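Local coordinates for ferric uptake regulation protein (Pseudomonas aeruginosa, PDB 1MZB) that probably represses iron-uptake genes by binding their operators as a metal-loaded dimer, its winged-helix domain contacting the DNA, at residues Glu5-Leu9 with Val21-Gln25; Ala66-Val70 with Phe81-Asp85. All coordinates share one frame; numbering follows the deposited sequence.

Contact 1 (Glu5-Leu9 with Val21-Gln25); sequences ENSEL and VKILQ
Val21 meets Leu9 through one methyl each: CG2 of Val21 lies 4.0 Å from CD1 of Leu9, the two side chains crossing at about a right angle. The same methyl borders OD1 of Asn6 at 4.3 Å, a fringe touch. A short branched side chain suits a place where the backbones come near, the CA atoms of Val21 and Glu5 being 6.6 Å apart.

Leu24, one turn on, turns toward the first helix. With CG anti to its backbone N (chi1 -168°), it brings CD2 against the aliphatic part of Glu5, 4.0 Å from CG, with Glu5 CB also packing on this methyl. Glu8 meets the same CD2 differently, with a carboxylate oxygen, OE1, at 3.4 Å, while its OE2 is held in a salt bridge by Lys110 of the second subunit. The long hydrocarbon stem of Glu5 lets an acidic residue pack on leucine.

Gln25 ends the walk. Its extended chain crosses that of Glu5 at about a right angle, and OE2 of Glu5 sits 3.6 Å from Gln25 CG. Glu5 is bent at chi2 (85°), which turns its carboxylate toward this neighbour. Gln25 NE2 and Glu5 OE2 are 3.7 Å apart, in contact but too far for a hydrogen bond, with the amide and carboxylate planes turned well apart.

Segments 5-9 and 21-25 lie on helices 4-11 and 18-28. Their axes approach to 10.6 Å with 105° between their directions, so the two segments cross steeply rather than lying alongside one another. Helix 53-66 completes the packing, its Phe63 touching both Leu9 and Leu24, while Val16 in the intervening loop packs on Leu9 and Val21.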
loop_
_atom_site.group_PDB
_atom_site.type_symbol
_atom_site.label_atom_id
_atom_site.label_comp_id
_atom_site.label_asym_id
_atom_site.label_seq_id
_atom_site.Cartn_x
_atom_site.Cartn_y
_atom_site.Cartn_z
ATOM N N GLU A 5 1.252 -5.308 -19.341
ATOM C CA GLU A 5 -0.065 -5.933 -19.229
ATOM C C GLU A 5 -0.004 -7.359 -19.748
ATOM O O GLU A 5 -0.617 -8.260 -19.190
ATOM C CB GLU A 5 -1.121 -5.155 -20.029
ATOM C CG GLU A 5 -1.514 -3.814 -19.428
ATOM C CD GLU A 5 -0.575 -2.698 -19.824
ATOM O OE1 GLU A 5 0.622 -2.989 -20.006
ATOM O OE2 GLU A 5 -1.020 -1.530 -19.946
ATOM N N ASN A 6 0.741 -7.563 -20.829
ATOM C CA ASN A 6 0.867 -8.900 -21.396
ATOM C C ASN A 6 1.484 -9.855 -20.392
ATOM O O ASN A 6 1.008 -10.969 -20.229
ATOM C CB ASN A 6 1.716 -8.858 -22.665
ATOM C CG ASN A 6 1.002 -8.179 -23.816
ATOM O OD1 ASN A 6 0.010 -7.462 -23.621
ATOM N ND2 ASN A 6 1.509 -8.388 -25.027
ATOM N N SER A 7 2.536 -9.412 -19.710
ATOM C CA SER A 7 3.194 -10.255 -18.726
ATOM C C SER A 7 2.239 -10.574 -17.592
ATOM O O SER A 7 2.160 -11.714 -17.144
ATOM C CB SER A 7 4.452 -9.579 -18.168
ATOM O OG SER A 7 5.338 -9.235 -19.222
ATOM N N GLU A 8 1.487 -9.573 -17.139
ATOM C CA GLU A 8 0.552 -9.810 -16.047
ATOM C C GLU A 8 -0.469 -10.864 -16.411
ATOM O O GLU A 8 -0.771 -11.750 -15.612
ATOM C CB GLU A 8 -0.152 -8.511 -15.675
ATOM C CG GLU A 8 0.788 -7.497 -15.079
ATOM C CD GLU A 8 0.054 -6.264 -14.612
ATOM O OE1 GLU A 8 -0.528 -5.580 -15.473
ATOM O OE2 GLU A 8 0.056 -5.997 -13.392
ATOM N N LEU A 9 -0.995 -10.771 -17.625
ATOM C CA LEU A 9 -1.984 -11.725 -18.106
ATOM C C LEU A 9 -1.403 -13.133 -18.254
ATOM O O LEU A 9 -2.043 -14.115 -17.881
ATOM C CB LEU A 9 -2.562 -11.250 -19.444
ATOM C CG LEU A 9 -3.492 -10.030 -19.404
ATOM C CD1 LEU A 9 -3.924 -9.669 -20.824
ATOM C CD2 LEU A 9 -4.741 -10.348 -18.548
ATOM N N VAL A 21 -6.936 -6.717 -22.260
ATOM C CA VAL A 21 -5.995 -5.621 -22.128
ATOM C C VAL A 21 -6.660 -4.281 -21.828
ATOM O O VAL A 21 -6.214 -3.531 -20.942
ATOM C CB VAL A 21 -5.120 -5.494 -23.410
ATOM C CG1 VAL A 21 -4.361 -4.168 -23.390
ATOM C CG2 VAL A 21 -4.164 -6.661 -23.475
ATOM N N LYS A 22 -7.744 -3.966 -22.534
ATOM C CA LYS A 22 -8.409 -2.704 -22.293
ATOM C C LYS A 22 -8.990 -2.590 -20.867
ATOM O O LYS A 22 -8.917 -1.536 -20.240
ATOM C CB LYS A 22 -9.490 -2.470 -23.348
ATOM C CG LYS A 22 -8.894 -2.000 -24.687
ATOM C CD LYS A 22 -9.943 -1.784 -25.768
ATOM C CE LYS A 22 -9.268 -1.243 -27.052
ATOM N NZ LYS A 22 -8.247 -0.200 -26.701
ATOM N N ILE A 23 -9.551 -3.678 -20.360
ATOM C CA ILE A 23 -10.126 -3.638 -19.011
ATOM C C ILE A 23 -9.038 -3.476 -17.944
ATOM O O ILE A 23 -9.183 -2.703 -16.987
ATOM C CB ILE A 23 -10.995 -4.894 -18.793
ATOM C CG1 ILE A 23 -12.203 -4.799 -19.739
ATOM C CG2 ILE A 23 -11.397 -5.007 -17.304
ATOM C CD1 ILE A 23 -13.041 -6.059 -19.876
ATOM N N LEU A 24 -7.927 -4.180 -18.110
ATOM C CA LEU A 24 -6.838 -4.034 -17.173
ATOM C C LEU A 24 -6.297 -2.585 -17.196
ATOM O O LEU A 24 -5.909 -2.043 -16.166
ATOM C CB LEU A 24 -5.730 -5.032 -17.518
ATOM C CG LEU A 24 -4.644 -5.209 -16.457
ATOM C CD1 LEU A 24 -5.255 -5.752 -15.176
ATOM C CD2 LEU A 24 -3.568 -6.173 -16.992
ATOM N N GLN A 25 -6.291 -1.946 -18.363
ATOM C CA GLN A 25 -5.795 -0.574 -18.462
ATOM C C GLN A 25 -6.773 0.359 -17.776
ATOM O O GLN A 25 -6.370 1.327 -17.121
ATOM C CB GLN A 25 -5.612 -0.164 -19.935
ATOM C CG GLN A 25 -4.450 -0.867 -20.619
ATOM C CD GLN A 25 -4.428 -0.623 -22.124
ATOM O OE1 GLN A 25 -5.443 -0.253 -22.715
ATOM N NE2 GLN A 25 -3.270 -0.858 -22.753
#

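Contact 2 (Ala66-Val70 with Phe81-Asp85); sequences AGLVV and FELAD. With ZN (zinc ion), chain C.
The beta hairpin of strands 69-72 and 80-83, the wing of a winged-helix fold, begins here, just after helix 53-66 ends in a Schellman motif at Gly67. Phi of 95° there would jam a CB against the preceding carbonyl, which explains the glycine. Val70 and Glu82 form the hydrogen-bonded antiparallel pair: Val70 N gives to Glu82 O at 2.9 Å and Glu82 N to Val70 O at 3.1 Å. Beyond the strands, Ala84 N bonds Leu68 O at 3.1 Å.

Val69 and Leu83 are the non-hydrogen-bonded pair. Val69 CG2 comes to the edge of the Phe81 ring, near its plane, 4.0 Å from CD2, while its other methyl, CG1, meets Leu83 CD2. The branched valine thus serves two partners, and Val69 and Phe81 also pack on helix 53-66. Small Ala84 fits close to the backbone, its CB 3.3 Å from Gly67 O; the same CB also touches Val70 CG2, at 4.0 Å.

Glu82 leaves the strand with CG between its backbone N and carbonyl carbon (chi1 55°), then extends until OE1 binds the zinc ion at 2.0 Å. His34, His91 and Glu102 complete that site, and OE2 has a weak hydrogen bond to His72. A carboxylate oxygen is a common zinc ligand, and the two backbone bonds at Val70 fix the residue that carries it. Metal binding is therefore tied directly to the hairpin, consistent with a metal-dependent regulator.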
loop_
_atom_site.group_PDB
_atom_site.type_symbol
_atom_site.label_atom_id
_atom_site.label_comp_id
_atom_site.label_asym_id
_atom_site.label_seq_id
_atom_site.Cartn_x
_atom_site.Cartn_y
_atom_site.Cartn_z
ATOM N N ALA A 66 -8.193 -15.414 -11.206
ATOM C CA ALA A 66 -6.769 -15.485 -11.495
ATOM C C ALA A 66 -5.912 -14.795 -10.456
ATOM O O ALA A 66 -4.703 -15.034 -10.387
ATOM C CB ALA A 66 -6.505 -14.879 -12.885
ATOM N N GLY A 67 -6.517 -13.931 -9.651
ATOM C CA GLY A 67 -5.752 -13.231 -8.645
ATOM C C GLY A 67 -5.268 -11.855 -9.074
ATOM O O GLY A 67 -4.566 -11.195 -8.315
ATOM N N LEU A 68 -5.621 -11.419 -10.272
ATOM C CA LEU A 68 -5.215 -10.083 -10.706
ATOM C C LEU A 68 -6.069 -9.017 -9.995
ATOM O O LEU A 68 -5.640 -7.874 -9.837
ATOM C CB LEU A 68 -5.403 -9.933 -12.204
ATOM C CG LEU A 68 -4.368 -10.702 -13.018
ATOM C CD1 LEU A 68 -4.704 -10.541 -14.493
ATOM C CD2 LEU A 68 -2.966 -10.151 -12.692
ATOM N N VAL A 69 -7.298 -9.369 -9.630
ATOM C CA VAL A 69 -8.141 -8.391 -8.905
ATOM C C VAL A 69 -8.801 -9.091 -7.733
ATOM O O VAL A 69 -8.836 -10.322 -7.688
ATOM C CB VAL A 69 -9.263 -7.730 -9.780
ATOM C CG1 VAL A 69 -8.677 -7.142 -11.054
ATOM C CG2 VAL A 69 -10.387 -8.677 -10.055
ATOM N N VAL A 70 -9.278 -8.300 -6.774
ATOM C CA VAL A 70 -9.968 -8.831 -5.613
ATOM C C VAL A 70 -11.369 -8.241 -5.738
ATOM O O VAL A 70 -11.507 -7.095 -6.155
ATOM C CB VAL A 70 -9.349 -8.312 -4.303
ATOM C CG1 VAL A 70 -10.168 -8.802 -3.124
ATOM C CG2 VAL A 70 -7.883 -8.818 -4.164
ATOM N N PHE A 81 -14.424 -4.088 -7.802
ATOM C CA PHE A 81 -13.265 -4.869 -8.233
ATOM C C PHE A 81 -12.072 -3.934 -8.170
ATOM O O PHE A 81 -12.166 -2.813 -8.649
ATOM C CB PHE A 81 -13.448 -5.349 -9.671
ATOM C CG PHE A 81 -14.562 -6.346 -9.844
ATOM C CD1 PHE A 81 -15.875 -5.928 -10.061
ATOM C CD2 PHE A 81 -14.298 -7.719 -9.814
ATOM C CE1 PHE A 81 -16.926 -6.885 -10.259
ATOM C CE2 PHE A 81 -15.323 -8.669 -10.006
ATOM C CZ PHE A 81 -16.639 -8.253 -10.233
ATOM N N GLU A 82 -10.980 -4.360 -7.565
ATOM C CA GLU A 82 -9.806 -3.485 -7.502
ATOM C C GLU A 82 -8.579 -4.338 -7.717
ATOM O O GLU A 82 -8.611 -5.526 -7.488
ATOM C CB GLU A 82 -9.724 -2.749 -6.160
ATOM C CG GLU A 82 -9.730 -3.657 -4.916
ATOM C CD GLU A 82 -9.874 -2.864 -3.601
ATOM O OE1 GLU A 82 -8.946 -2.125 -3.227
ATOM O OE2 GLU A 82 -10.926 -2.987 -2.945
ATOM N N LEU A 83 -7.519 -3.739 -8.222
ATOM C CA LEU A 83 -6.314 -4.501 -8.440
ATOM C C LEU A 83 -5.799 -5.106 -7.137
ATOM O O LEU A 83 -6.034 -4.585 -6.028
ATOM C CB LEU A 83 -5.250 -3.599 -9.048
ATOM C CG LEU A 83 -5.626 -3.082 -10.426
ATOM C CD1 LEU A 83 -4.591 -2.031 -10.841
ATOM C CD2 LEU A 83 -5.675 -4.261 -11.448
ATOM N N ALA A 84 -5.105 -6.228 -7.286
ATOM C CA ALA A 84 -4.519 -6.934 -6.166
ATOM C C ALA A 84 -3.067 -6.451 -6.060
ATOM O O ALA A 84 -2.578 -6.193 -4.963
ATOM C CB ALA A 84 -4.569 -8.458 -6.415
ATOM N N ASP A 85 -2.415 -6.287 -7.220
ATOM C CA ASP A 85 -1.008 -5.852 -7.310
ATOM C C ASP A 85 -0.633 -4.611 -6.492
ATOM O O ASP A 85 0.496 -4.513 -5.991
ATOM C CB ASP A 85 -0.589 -5.643 -8.789
ATOM C CG ASP A 85 -1.496 -4.667 -9.541
ATOM O OD1 ASP A 85 -2.726 -4.894 -9.571
ATOM O OD2 ASP A 85 -0.991 -3.676 -10.115
HETATM ZN ZN ZN C . -9.530 -0.804 -1.787
#

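In the fold
Contact 1 and contact 2 follow one another along the chain, their centres 12 Å apart, and they touch. Leu24 CD1 packs on Leu83 CD2 at 4.0 Å, and Leu9 CD2 lies 4.1 Å from Leu68 CD1, so helix 18-28 meets strand 80-83 through Leu83, and helix 4-11 the turn leading into strand 69-72 through Leu68. At the polar margin Glu8 OE2 and Asp85 OD2 are 4.1 Å apart; Lys110 of the second subunit forms salt bridges with both, which probably offsets their like charges and ties this corner to the dimer. The zinc ion belongs to contact 2 alone, through Glu82, whose side chain is about 11 Å from another bound zinc ion.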